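Local coordinates for hypothetical protein (Pseudomonas aeruginosa, PDB 1U69) that is of unknown function but belongs to the PhnB-like branch of the glyoxalase superfamily and has been proposed as a potential drug-resistance protein, at residues S79-D85 against S117-R123; D86-D91 against R149-A153. The contacts are given in a common frame with arbitrary orientation. Residue numbers count along the deposited sequence, not the author numbering.

Interaction 1: S79-D85 against S117-R123; sequences SFQVATD and SWQITPR
Two parallel beta strands, 79-84 and 117-122 (phi -152° to -54°, psi 99° to 155°), lie in register, S79 beside S117 through T84 beside P122, with axes 4.5 Å apart at closest and crossing at -31°. S117 O accepts from F80 N (3.2 Å). W118 (chi1 m, chi2 80°) lays its six-membered ring on the F80 ring (chi1 m) as an offset stack, centroids 4.5 Å apart and planes at 30°, while V82 CG2 meets the edge at W118 CE3 (3.8 Å); the indole nitrogen bonds to D112. Q119 N donates to F80 O (2.8 Å) and Q119 O accepts from V82 N (2.8 Å), the bridge of parallel pairing. I120 shares the face of W118 and V82, its CG2 3.7 Å from CG2 of T84 (chi1 p). T121 repeats the bridge, N to V82 O (2.9 Å) and O from T84 N (3.2 Å), on the face of Q81 and A83. P122 is the next helix's N-cap, and R123 closes the ladder from N to T84 O (2.9 Å). R123 NH1 forms a salt bridge with D85 OD1 (2.9 Å), its guanidinium covering A83 CB; D85 also pairs with R57 of a third subunit. Such a parallel pair of first and last strands, in a mixed sheet of order 1-4-3-2, typifies the βαβββ module of the glyoxalase fold.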
ATOM      1  N   SER A  79       9.555  -6.339 -13.160  1.00  6.38           N
ATOM      2  CA  SER A  79      10.218  -5.097 -12.799  1.00  6.26           C
ATOM      3  C   SER A  79       9.532  -4.439 -11.597  1.00  6.87           C
ATOM      4  O   SER A  79       8.356  -4.674 -11.328  1.00  6.71           O
ATOM      5  CB  SER A  79      10.239  -4.101 -13.972  1.00  6.52           C
ATOM      6  OG  SER A  79       8.929  -3.822 -14.434  1.00  5.84           O
ATOM      7  N   PHE A  80      10.294  -3.626 -10.877  1.00  6.04           N
ATOM      8  CA  PHE A  80       9.748  -2.714  -9.860  1.00  6.86           C
ATOM      9  C   PHE A  80       9.451  -1.410 -10.589  1.00  7.44           C
ATOM     10  O   PHE A  80      10.311  -0.904 -11.271  1.00  9.33           O
ATOM     11  CB  PHE A  80      10.775  -2.405  -8.774  1.00  7.58           C
ATOM     12  CG  PHE A  80      11.038  -3.518  -7.804  1.00  7.36           C
ATOM     13  CD1 PHE A  80      10.075  -3.894  -6.872  1.00 10.15           C
ATOM     14  CD2 PHE A  80      12.290  -4.116  -7.743  1.00  8.75           C
ATOM     15  CE1 PHE A  80      10.346  -4.891  -5.943  1.00  9.90           C
ATOM     16  CE2 PHE A  80      12.564  -5.112  -6.811  1.00 10.77           C
ATOM     17  CZ  PHE A  80      11.601  -5.494  -5.919  1.00 10.29           C
ATOM     18  N   GLN A  81       8.250  -0.872 -10.449  1.00  6.28           N
ATOM     19  CA  GLN A  81       7.948   0.459 -10.956  1.00  6.52           C
ATOM     20  C   GLN A  81       7.843   1.437  -9.790  1.00  6.55           C
ATOM     21  O   GLN A  81       6.985   1.336  -8.947  1.00  5.76           O
ATOM     22  CB  GLN A  81       6.661   0.475 -11.774  1.00  6.96           C
ATOM     23  CG  GLN A  81       6.374   1.828 -12.389  1.00  8.56           C
ATOM     24  CD  GLN A  81       5.145   1.816 -13.264  1.00 10.70           C
ATOM     25  OE1 GLN A  81       5.220   1.508 -14.464  1.00 15.07           O
ATOM     26  NE2 GLN A  81       4.024   2.162 -12.691  1.00 10.12           N
ATOM     27  N   VAL A  82       8.769   2.391  -9.761  1.00  7.52           N
ATOM     28  CA  VAL A  82       8.912   3.337  -8.673  1.00  7.50           C
ATOM     29  C   VAL A  82       8.352   4.669  -9.136  1.00  7.67           C
ATOM     30  O   VAL A  82       8.786   5.219 -10.141  1.00  8.41           O
ATOM     31  CB  VAL A  82      10.400   3.513  -8.273  1.00  8.08           C
ATOM     32  CG1 VAL A  82      10.527   4.558  -7.174  1.00  8.24           C
ATOM     33  CG2 VAL A  82      11.014   2.170  -7.846  1.00  8.76           C
ATOM     34  N   ALA A  83       7.366   5.162  -8.405  1.00  8.12           N
ATOM     35  CA  ALA A  83       6.693   6.414  -8.732  1.00  9.48           C
ATOM     36  C   ALA A  83       7.492   7.572  -8.162  1.00 10.69           C
ATOM     37  O   ALA A  83       7.811   7.572  -6.979  1.00 11.21           O
ATOM     38  CB  ALA A  83       5.305   6.419  -8.169  1.00  9.23           C
ATOM     39  N   THR A  84       7.820   8.559  -8.994  1.00 12.67           N
ATOM     40  CA  THR A  84       8.583   9.723  -8.495  1.00 13.56           C
ATOM     41  C   THR A  84       7.754  11.010  -8.603  1.00 14.66           C
ATOM     42  O   THR A  84       6.908  11.161  -9.481  1.00 13.94           O
ATOM     43  CB  THR A  84       9.943   9.867  -9.213  1.00 14.02           C
ATOM     44  OG1 THR A  84       9.765   9.889 -10.636  1.00 13.90           O
ATOM     45  CG2 THR A  84      10.821   8.656  -8.972  1.00 13.99           C
ATOM     46  N   ASP A  85       7.984  11.961  -7.695  1.00 16.36           N
ATOM     47  CA  ASP A  85       7.183  13.189  -7.692  1.00 17.59           C
ATOM     48  C   ASP A  85       7.843  14.389  -8.372  1.00 17.66           C
ATOM     49  O   ASP A  85       7.166  15.372  -8.642  1.00 18.86           O
ATOM     50  CB  ASP A  85       6.811  13.599  -6.268  1.00 18.29           C
ATOM     51  CG  ASP A  85       5.478  13.036  -5.820  1.00 20.86           C
ATOM     52  OD1 ASP A  85       4.705  12.496  -6.660  1.00 22.53           O
ATOM     53  OD2 ASP A  85       5.131  13.109  -4.625  1.00 22.95           O
ATOM     54  N   SER A 117      15.247  -5.476 -13.324  1.00  8.39           N
ATOM     55  CA  SER A 117      14.688  -4.317 -14.002  1.00  8.45           C
ATOM     56  C   SER A 117      13.955  -3.384 -13.036  1.00  8.89           C
ATOM     57  O   SER A 117      13.144  -3.820 -12.220  1.00  8.53           O
ATOM     58  CB  SER A 117      13.710  -4.746 -15.102  1.00  8.62           C
ATOM     59  OG  SER A 117      14.388  -5.264 -16.253  1.00  8.46           O
ATOM     60  N   TRP A 118      14.254  -2.097 -13.141  1.00  7.93           N
ATOM     61  CA  TRP A 118      13.558  -1.044 -12.416  1.00  8.01           C
ATOM     62  C   TRP A 118      12.979  -0.075 -13.429  1.00  8.29           C
ATOM     63  O   TRP A 118      13.579   0.139 -14.474  1.00 10.06           O
ATOM     64  CB  TRP A 118      14.541  -0.285 -11.512  1.00  8.25           C
ATOM     65  CG  TRP A 118      15.114  -1.120 -10.432  1.00  7.28           C
ATOM     66  CD1 TRP A 118      16.141  -2.006 -10.545  1.00  7.97           C
ATOM     67  CD2 TRP A 118      14.681  -1.181  -9.071  1.00  7.15           C
ATOM     68  NE1 TRP A 118      16.382  -2.610  -9.334  1.00  8.40           N
ATOM     69  CE2 TRP A 118      15.499  -2.121  -8.412  1.00  7.19           C
ATOM     70  CE3 TRP A 118      13.684  -0.528  -8.336  1.00  7.37           C
ATOM     71  CZ2 TRP A 118      15.359  -2.425  -7.061  1.00  6.45           C
ATOM     72  CZ3 TRP A 118      13.540  -0.841  -6.989  1.00  7.47           C
ATOM     73  CH2 TRP A 118      14.368  -1.786  -6.372  1.00  7.89           C
ATOM     74  N   GLN A 119      11.813   0.488 -13.122  1.00  6.68           N
ATOM     75  CA  GLN A 119      11.249   1.610 -13.862  1.00  7.09           C
ATOM     76  C   GLN A 119      11.194   2.801 -12.910  1.00  7.57           C
ATOM     77  O   GLN A 119      10.635   2.703 -11.826  1.00  7.52           O
ATOM     78  CB  GLN A 119       9.837   1.304 -14.347  1.00  7.51           C
ATOM     79  CG  GLN A 119       9.727   0.164 -15.342  1.00  9.59           C
ATOM     80  CD  GLN A 119       8.276  -0.119 -15.650  1.00  9.68           C
ATOM     81  OE1 GLN A 119       7.573   0.774 -16.127  1.00  8.69           O
ATOM     82  NE2 GLN A 119       7.808  -1.337 -15.357  1.00  9.41           N
ATOM     83  N   ILE A 120      11.813   3.915 -13.297  1.00  8.80           N
ATOM     84  CA  ILE A 120      11.751   5.138 -12.535  1.00  9.49           C
ATOM     85  C   ILE A 120      10.774   6.026 -13.292  1.00  9.77           C
ATOM     86  O   ILE A 120      11.114   6.606 -14.322  1.00  9.33           O
ATOM     87  CB  ILE A 120      13.144   5.796 -12.386  1.00  9.79           C
ATOM     88  CG1 ILE A 120      14.190   4.779 -11.870  1.00  9.95           C
ATOM     89  CG2 ILE A 120      13.039   7.019 -11.490  1.00 10.36           C
ATOM     90  CD1 ILE A 120      13.841   4.068 -10.612  1.00 11.13           C
ATOM     91  N   THR A 121       9.538   6.037 -12.801  1.00  9.87           N
ATOM     92  CA  THR A 121       8.369   6.502 -13.549  1.00 10.79           C
ATOM     93  C   THR A 121       7.686   7.662 -12.835  1.00 11.31           C
ATOM     94  O   THR A 121       6.970   7.464 -11.863  1.00 11.37           O
ATOM     95  CB  THR A 121       7.366   5.342 -13.702  1.00 10.95           C
ATOM     96  OG1 THR A 121       8.015   4.218 -14.302  1.00 10.55           O
ATOM     97  CG2 THR A 121       6.227   5.697 -14.659  1.00 10.34           C
ATOM     98  N   PRO A 122       7.900   8.882 -13.306  1.00 11.65           N
ATOM     99  CA  PRO A 122       7.219  10.030 -12.700  1.00 11.59           C
ATOM    100  C   PRO A 122       5.701   9.837 -12.651  1.00 11.99           C
ATOM    101  O   PRO A 122       5.122   9.365 -13.623  1.00 11.73           O
ATOM    102  CB  PRO A 122       7.612  11.176 -13.632  1.00 11.43           C
ATOM    103  CG  PRO A 122       8.917  10.764 -14.168  1.00 11.63           C
ATOM    104  CD  PRO A 122       8.806   9.283 -14.393  1.00 11.55           C
ATOM    105  N   ARG A 123       5.060  10.163 -11.526  1.00 12.55           N
ATOM    106  CA  ARG A 123       3.605  10.053 -11.449  1.00 13.80           C
ATOM    107  C   ARG A 123       2.927  10.865 -12.570  1.00 14.58           C
ATOM    108  O   ARG A 123       1.862  10.493 -13.051  1.00 15.60           O
ATOM    109  CB  ARG A 123       3.092  10.518 -10.081  1.00 14.21           C
ATOM    110  CG  ARG A 123       3.275   9.493  -8.981  1.00 14.15           C
ATOM    111  CD  ARG A 123       2.247   9.601  -7.825  1.00 16.10           C
ATOM    112  NE  ARG A 123       2.482   8.604  -6.770  1.00 16.60           N
ATOM    113  CZ  ARG A 123       3.471   8.675  -5.891  1.00 14.42           C
ATOM    114  NH1 ARG A 123       4.330   9.686  -5.930  1.00 16.45           N
ATOM    115  NH2 ARG A 123       3.623   7.733  -4.977  1.00 13.94           N
TER

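Interaction 2: D86-D91 against R149-A153; sequences DQAETD and RIDIA
Q87 reaches from the first turn of helix 87-99 across the backbone of 150-152, its terminal amide lying alongside the main chain. With chi1 t, chi2 p and chi3 at 59°, the amide meets the backbone as both acceptor and donor: Q87 OE1 accepts from I152 N (2.9 Å) and Q87 NE2 donates to I150 O (3.0 Å). A water extends the pattern, donating to Q87 OE1 (2.7 Å) and accepting from A153 N (3.1 Å). Residues 149-151 are extended (psi between 109° and 136°) before the chain turns into helix 152-159 at D151, the N-cap, whose side chain caps a backbone N of the helix and whose OD2 also bonds to T154 OG1. Nearest CA pairs run Q87 to I152 (6.5 Å), T90 to I150 and D91 to R149 (both 7.4 Å), so the two segments pass in opposite directions. D91 (chi1 m) places OD1 where it accepts from Q87 NE2 (2.9 Å) and forms a salt bridge with R149 NH1 (3.0 Å). Van der Waals contact adds little: I152 (chi1 m, chi2 t) brings CD1 to 3.5 Å from D86 C and 3.9 Å from T90 OG1, and T90 CG2 lies 3.7 Å from I150 O. D86 is the other N-cap, chi1 p, accepting at OD1 from E89 N (2.9 Å), while T90 OG1 donates to D86 O (2.7 Å). Two capped helix starts, joined by a glutamine that pairs with backbone N and O, dock the C-terminal helix against the βαβββ module.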
ATOM      1  N   ASP A  86       9.143  14.316  -8.635  1.00 17.21           N
ATOM      2  CA  ASP A  86       9.820  15.401  -9.348  1.00 17.07           C
ATOM      3  C   ASP A  86      11.071  14.938 -10.094  1.00 16.38           C
ATOM      4  O   ASP A  86      11.460  13.772 -10.009  1.00 15.95           O
ATOM      5  CB  ASP A  86      10.142  16.558  -8.383  1.00 17.56           C
ATOM      6  CG  ASP A  86      11.018  16.149  -7.205  1.00 18.75           C
ATOM      7  OD1 ASP A  86      11.825  15.202  -7.291  1.00 19.58           O
ATOM      8  OD2 ASP A  86      10.986  16.766  -6.125  1.00 23.80           O
ATOM      9  N   GLN A  87      11.713  15.864 -10.808  1.00 15.44           N
ATOM     10  CA  GLN A  87      12.846  15.521 -11.655  1.00 14.88           C
ATOM     11  C   GLN A  87      14.047  15.156 -10.811  1.00 14.39           C
ATOM     12  O   GLN A  87      14.827  14.295 -11.203  1.00 14.53           O
ATOM     13  CB  GLN A  87      13.193  16.671 -12.610  1.00 15.29           C
ATOM     14  CG  GLN A  87      14.115  16.280 -13.749  1.00 15.64           C
ATOM     15  CD  GLN A  87      13.480  15.272 -14.673  1.00 16.76           C
ATOM     16  OE1 GLN A  87      12.429  15.539 -15.243  1.00 14.29           O
ATOM     17  NE2 GLN A  87      14.100  14.100 -14.802  1.00 15.97           N
ATOM     18  N   ALA A  88      14.205  15.823  -9.663  1.00 14.21           N
ATOM     19  CA  ALA A  88      15.329  15.568  -8.785  1.00 14.00           C
ATOM     20  C   ALA A  88      15.358  14.113  -8.320  1.00 13.34           C
ATOM     21  O   ALA A  88      16.402  13.472  -8.367  1.00 13.58           O
ATOM     22  CB  ALA A  88      15.295  16.514  -7.582  1.00 14.20           C
ATOM     23  N   GLU A  89      14.223  13.598  -7.857  1.00 13.41           N
ATOM     24  CA  GLU A  89      14.162  12.216  -7.381  1.00 13.16           C
ATOM     25  C   GLU A  89      14.306  11.251  -8.563  1.00 12.46           C
ATOM     26  O   GLU A  89      14.964  10.222  -8.450  1.00 12.33           O
ATOM     27  CB  GLU A  89      12.856  11.932  -6.625  1.00 13.48           C
ATOM     28  CG  GLU A  89      12.715  10.458  -6.244  1.00 14.03           C
ATOM     29  CD  GLU A  89      11.501  10.155  -5.385  1.00 15.05           C
ATOM     30  OE1 GLU A  89      10.414  10.692  -5.671  1.00 16.65           O
ATOM     31  OE2 GLU A  89      11.648   9.369  -4.430  1.00 17.57           O
ATOM     32  N   THR A  90      13.685  11.600  -9.687  1.00 12.91           N
ATOM     33  CA  THR A  90      13.796  10.817 -10.923  1.00 11.93           C
ATOM     34  C   THR A  90      15.253  10.634 -11.291  1.00 11.65           C
ATOM     35  O   THR A  90      15.708   9.523 -11.474  1.00 11.23           O
ATOM     36  CB  THR A  90      13.000  11.492 -12.065  1.00 12.18           C
ATOM     37  OG1 THR A  90      11.624  11.631 -11.673  1.00 12.99           O
ATOM     38  CG2 THR A  90      12.958  10.623 -13.327  1.00 12.52           C
ATOM     39  N   ASP A  91      16.013  11.729 -11.355  1.00 11.02           N
ATOM     40  CA  ASP A  91      17.415  11.647 -11.717  1.00 11.31           C
ATOM     41  C   ASP A  91      18.226  10.874 -10.700  1.00 10.66           C
ATOM     42  O   ASP A  91      19.078  10.071 -11.062  1.00 11.40           O
ATOM     43  CB  ASP A  91      18.029  13.052 -11.856  1.00 11.51           C
ATOM     44  CG  ASP A  91      17.426  13.840 -12.987  1.00 14.45           C
ATOM     45  OD1 ASP A  91      16.666  13.264 -13.793  1.00 14.82           O
ATOM     46  OD2 ASP A  91      17.647  15.065 -13.135  1.00 16.99           O
ATOM     47  N   ARG A 149      15.913   7.947 -19.454  1.00 14.16           N
ATOM     48  CA  ARG A 149      15.488   8.650 -18.247  1.00 14.99           C
ATOM     49  C   ARG A 149      14.355   9.610 -18.618  1.00 14.63           C
ATOM     50  O   ARG A 149      14.441  10.311 -19.632  1.00 15.69           O
ATOM     51  CB  ARG A 149      16.678   9.421 -17.662  1.00 15.29           C
ATOM     52  CG  ARG A 149      16.461  10.073 -16.319  1.00 17.51           C
ATOM     53  CD  ARG A 149      17.673  10.843 -15.819  1.00 20.95           C
ATOM     54  NE  ARG A 149      18.300  11.595 -16.896  1.00 21.47           N
ATOM     55  CZ  ARG A 149      17.908  12.795 -17.327  1.00 25.89           C
ATOM     56  NH1 ARG A 149      16.892  13.439 -16.758  1.00 26.76           N
ATOM     57  NH2 ARG A 149      18.557  13.371 -18.337  1.00 27.76           N
ATOM     58  N   ILE A 150      13.304   9.656 -17.807  1.00 14.35           N
ATOM     59  CA  ILE A 150      12.128  10.466 -18.135  1.00 13.94           C
ATOM     60  C   ILE A 150      12.367  11.922 -17.786  1.00 15.07           C
ATOM     61  O   ILE A 150      12.720  12.225 -16.646  1.00 15.00           O
ATOM     62  CB  ILE A 150      10.876   9.978 -17.389  1.00 13.68           C
ATOM     63  CG1 ILE A 150      10.526   8.531 -17.775  1.00 12.27           C
ATOM     64  CG2 ILE A 150       9.680  10.908 -17.661  1.00 12.02           C
ATOM     65  CD1 ILE A 150      10.293   8.301 -19.262  1.00 11.91           C
ATOM     66  N   ASP A 151      12.155  12.806 -18.767  1.00 15.86           N
ATOM     67  CA  ASP A 151      12.142  14.251 -18.529  1.00 16.75           C
ATOM     68  C   ASP A 151      10.701  14.724 -18.395  1.00 16.46           C
ATOM     69  O   ASP A 151       9.935  14.729 -19.357  1.00 16.28           O
ATOM     70  CB  ASP A 151      12.842  15.014 -19.647  1.00 17.44           C
ATOM     71  CG  ASP A 151      12.896  16.500 -19.368  1.00 19.98           C
ATOM     72  OD1 ASP A 151      13.769  16.925 -18.576  1.00 23.45           O
ATOM     73  OD2 ASP A 151      12.060  17.297 -19.839  1.00 23.04           O
ATOM     74  N   ILE A 152      10.336  15.087 -17.175  1.00 16.55           N
ATOM     75  CA  ILE A 152       8.955  15.386 -16.814  1.00 17.22           C
ATOM     76  C   ILE A 152       8.382  16.591 -17.569  1.00 18.13           C
ATOM     77  O   ILE A 152       7.233  16.568 -18.003  1.00 18.37           O
ATOM     78  CB  ILE A 152       8.840  15.604 -15.291  1.00 17.30           C
ATOM     79  CG1 ILE A 152       9.103  14.283 -14.550  1.00 17.21           C
ATOM     80  CG2 ILE A 152       7.449  16.143 -14.923  1.00 16.79           C
ATOM     81  CD1 ILE A 152       9.322  14.408 -13.051  1.00 18.20           C
ATOM     82  N   ALA A 153       9.183  17.632 -17.721  1.00 19.11           N
ATOM     83  CA  ALA A 153       8.736  18.848 -18.405  1.00 19.96           C
ATOM     84  C   ALA A 153       8.330  18.572 -19.854  1.00 20.33           C
ATOM     85  O   ALA A 153       7.355  19.137 -20.350  1.00 21.05           O
ATOM     86  CB  ALA A 153       9.819  19.921 -18.342  1.00 20.22           C
TER
HETATM   87  O   HOH W   1      11.689  18.040 -15.974  1.00 28.35           O

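How the interactions relate
The two contacts illustrate how bonding can differ with place in the fold. Interaction 1, its centre about 7 Å from the chain centre, is a largely buried strand pair of regular backbone bonds and aromatic packing, continued by an antiparallel strand of a second subunit. Interaction 2, its centre about 16 Å from the chain centre, is partly buried and relies on side-chain-to-backbone bonds and a water. Each has one Asp-Arg salt bridge, that of interaction 1 at its partly exposed end. Strand 78-84 runs into helix 87-99, and T84 OG1 and T90 OG1 (2.8 Å) are probably hydrogen-bonded. The segments alternate along the chain, and through packing of I150 and I152 on P122 the C-terminal part comes back to the end of strand 117-122.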